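Local coordinates for protein endo-beta-mannanase (PDB 7BOB) that probably hydrolyses beta-1,4-mannosidic bonds of mannan-derived sugars as an exo-acting glycoside hydrolase of family 5, at residues A[236-242]-A[276-282]. Sequence-based numbering, arbitrary orientation.
Sequences VLTMHGY and PVLLQEF
E281 lies across one face of the H240 ring at the catalytic end of the (beta/alpha)8 barrel, where neighbouring parallel strands 237-241 and 277-282 are linked by a beta-alpha-beta crossover through helix 258-272. E281 CG sits 3.6 Å from the H240 ring centroid, almost on the normal, a CH-pi contact. Farther out, the carboxylate stacks over the ring's rim, the two planes 24° apart. Y242 OH donates to E281 OE1 over 2.6 Å, meeting the anti side somewhat out of the carboxylate plane; R58 makes a salt bridge to OE2. Two residues thus fix the rotation of a carboxylate that, at the end of the seventh barrel strand, is probably the family 5 nucleophile. H240 ND1 hydrogen-bonds to E156 OE2; E156 is the likely acid/base.

The other ring nitrogen is just as firmly placed: H240 NE2 donates to a lone pair of Q280 OE1 over 2.7 Å, nearly straight (172° at the hydrogen), with OE1 in the ring plane. The Q280 chain leaves with CG trans to the main-chain nitrogen (chi1 -169°) and runs extended beside the imidazole; its NE2 hydrogen-bonds to Q96 and D152. At the other end P276 lies beside V236 and L237, its carbonyl only weakly bonded to L237 N. Q280 is the extra residue of a beta bulge: T238 pairs with L278, but H240 with E281. M239 O takes Q280 N at the bulge, and past it G241 N bonds to E281 O at 3.1 Å.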
# COMPACT_ATOMS: atom_id res chain seq x y z
N VAL A 236 3.95 3.19 -35.64
CA VAL A 236 3.83 1.75 -35.46
C VAL A 236 3.84 1.43 -33.97
O VAL A 236 4.86 1.62 -33.30
CB VAL A 236 4.95 0.98 -36.16
CG1 VAL A 236 4.76 -0.51 -35.93
CG2 VAL A 236 4.99 1.30 -37.66
N LEU A 237 2.72 0.94 -33.46
CA LEU A 237 2.67 0.44 -32.09
C LEU A 237 3.54 -0.81 -32.00
O LEU A 237 3.75 -1.52 -32.99
CB LEU A 237 1.24 0.12 -31.70
CG LEU A 237 0.26 1.27 -31.94
CD1 LEU A 237 -1.15 0.90 -31.44
CD2 LEU A 237 0.78 2.53 -31.25
N THR A 238 4.06 -1.09 -30.81
CA THR A 238 4.82 -2.31 -30.60
C THR A 238 4.23 -3.14 -29.46
O THR A 238 3.53 -2.64 -28.58
CB THR A 238 6.30 -2.01 -30.30
OG1 THR A 238 6.38 -1.33 -29.05
CG2 THR A 238 6.92 -1.16 -31.40
N MET A 239 4.54 -4.44 -29.49
CA MET A 239 4.20 -5.38 -28.42
C MET A 239 5.40 -6.27 -28.16
O MET A 239 6.12 -6.65 -29.09
CB MET A 239 2.97 -6.22 -28.78
CG MET A 239 2.40 -7.05 -27.63
SD MET A 239 2.25 -6.04 -26.12
CE MET A 239 1.07 -4.79 -26.65
N HIS A 240 5.66 -6.52 -26.89
CA HIS A 240 6.69 -7.42 -26.40
C HIS A 240 6.02 -8.47 -25.53
O HIS A 240 5.11 -8.15 -24.77
CB HIS A 240 7.73 -6.71 -25.51
CG HIS A 240 8.49 -5.62 -26.19
ND1 HIS A 240 9.46 -4.89 -25.54
CD2 HIS A 240 8.43 -5.13 -27.45
CE1 HIS A 240 9.97 -4.00 -26.37
NE2 HIS A 240 9.36 -4.12 -27.53
N GLY A 241 6.49 -9.71 -25.60
CA GLY A 241 5.85 -10.67 -24.73
C GLY A 241 6.65 -11.92 -24.53
O GLY A 241 7.31 -12.41 -25.46
N TYR A 242 6.58 -12.44 -23.32
CA TYR A 242 7.32 -13.61 -22.89
C TYR A 242 6.40 -14.49 -22.05
O TYR A 242 5.41 -14.00 -21.50
CB TYR A 242 8.54 -13.19 -22.07
CG TYR A 242 9.44 -12.26 -22.81
CD1 TYR A 242 9.22 -10.88 -22.80
CD2 TYR A 242 10.53 -12.75 -23.52
CE1 TYR A 242 10.10 -10.00 -23.51
CE2 TYR A 242 11.39 -11.90 -24.21
CZ TYR A 242 11.18 -10.53 -24.20
OH TYR A 242 12.07 -9.71 -24.89
N PRO A 276 -1.30 -0.18 -36.36
CA PRO A 276 -0.46 -1.31 -36.77
C PRO A 276 0.49 -1.68 -35.64
O PRO A 276 0.90 -0.82 -34.84
CB PRO A 276 0.28 -0.79 -38.01
CG PRO A 276 0.23 0.71 -37.90
CD PRO A 276 -1.01 1.06 -37.11
N VAL A 277 0.81 -2.97 -35.54
CA VAL A 277 1.55 -3.45 -34.38
C VAL A 277 2.63 -4.42 -34.82
O VAL A 277 2.36 -5.39 -35.53
CB VAL A 277 0.63 -4.08 -33.31
CG1 VAL A 277 -0.11 -5.24 -33.86
CG2 VAL A 277 1.45 -4.54 -32.14
N LEU A 278 3.87 -4.14 -34.38
CA LEU A 278 5.04 -4.97 -34.59
C LEU A 278 5.30 -5.81 -33.35
O LEU A 278 5.39 -5.27 -32.24
CB LEU A 278 6.27 -4.10 -34.88
CG LEU A 278 7.62 -4.80 -34.96
CD1 LEU A 278 7.56 -5.78 -36.12
CD2 LEU A 278 8.81 -3.84 -35.19
N LEU A 279 5.44 -7.13 -33.52
CA LEU A 279 5.89 -7.98 -32.42
C LEU A 279 7.38 -7.75 -32.28
O LEU A 279 8.21 -8.52 -32.78
CB LEU A 279 5.56 -9.44 -32.67
CG LEU A 279 5.84 -10.37 -31.47
CD1 LEU A 279 4.99 -9.96 -30.28
CD2 LEU A 279 5.61 -11.86 -31.80
N GLN A 280 7.73 -6.66 -31.59
CA GLN A 280 9.10 -6.15 -31.59
C GLN A 280 10.04 -6.98 -30.73
O GLN A 280 11.27 -6.89 -30.90
CB GLN A 280 9.10 -4.71 -31.11
CG GLN A 280 10.42 -3.97 -31.30
CD GLN A 280 10.33 -2.60 -30.73
OE1 GLN A 280 9.85 -2.42 -29.61
NE2 GLN A 280 10.76 -1.61 -31.50
N GLU A 281 9.49 -7.77 -29.82
CA GLU A 281 10.26 -8.65 -28.93
C GLU A 281 9.37 -9.83 -28.60
O GLU A 281 8.26 -9.64 -28.11
CB GLU A 281 10.64 -7.97 -27.61
CG GLU A 281 11.79 -7.00 -27.62
CD GLU A 281 12.07 -6.48 -26.19
OE1 GLU A 281 11.71 -7.18 -25.21
OE2 GLU A 281 12.60 -5.36 -26.06
N PHE A 282 9.88 -11.04 -28.82
CA PHE A 282 9.24 -12.21 -28.27
C PHE A 282 10.33 -13.21 -27.98
O PHE A 282 11.37 -13.22 -28.64
CB PHE A 282 8.18 -12.78 -29.23
CG PHE A 282 8.78 -13.50 -30.38
CD1 PHE A 282 9.28 -12.79 -31.46
CD2 PHE A 282 8.89 -14.88 -30.35
CE1 PHE A 282 9.86 -13.47 -32.53
CE2 PHE A 282 9.47 -15.56 -31.41
CZ PHE A 282 9.95 -14.86 -32.50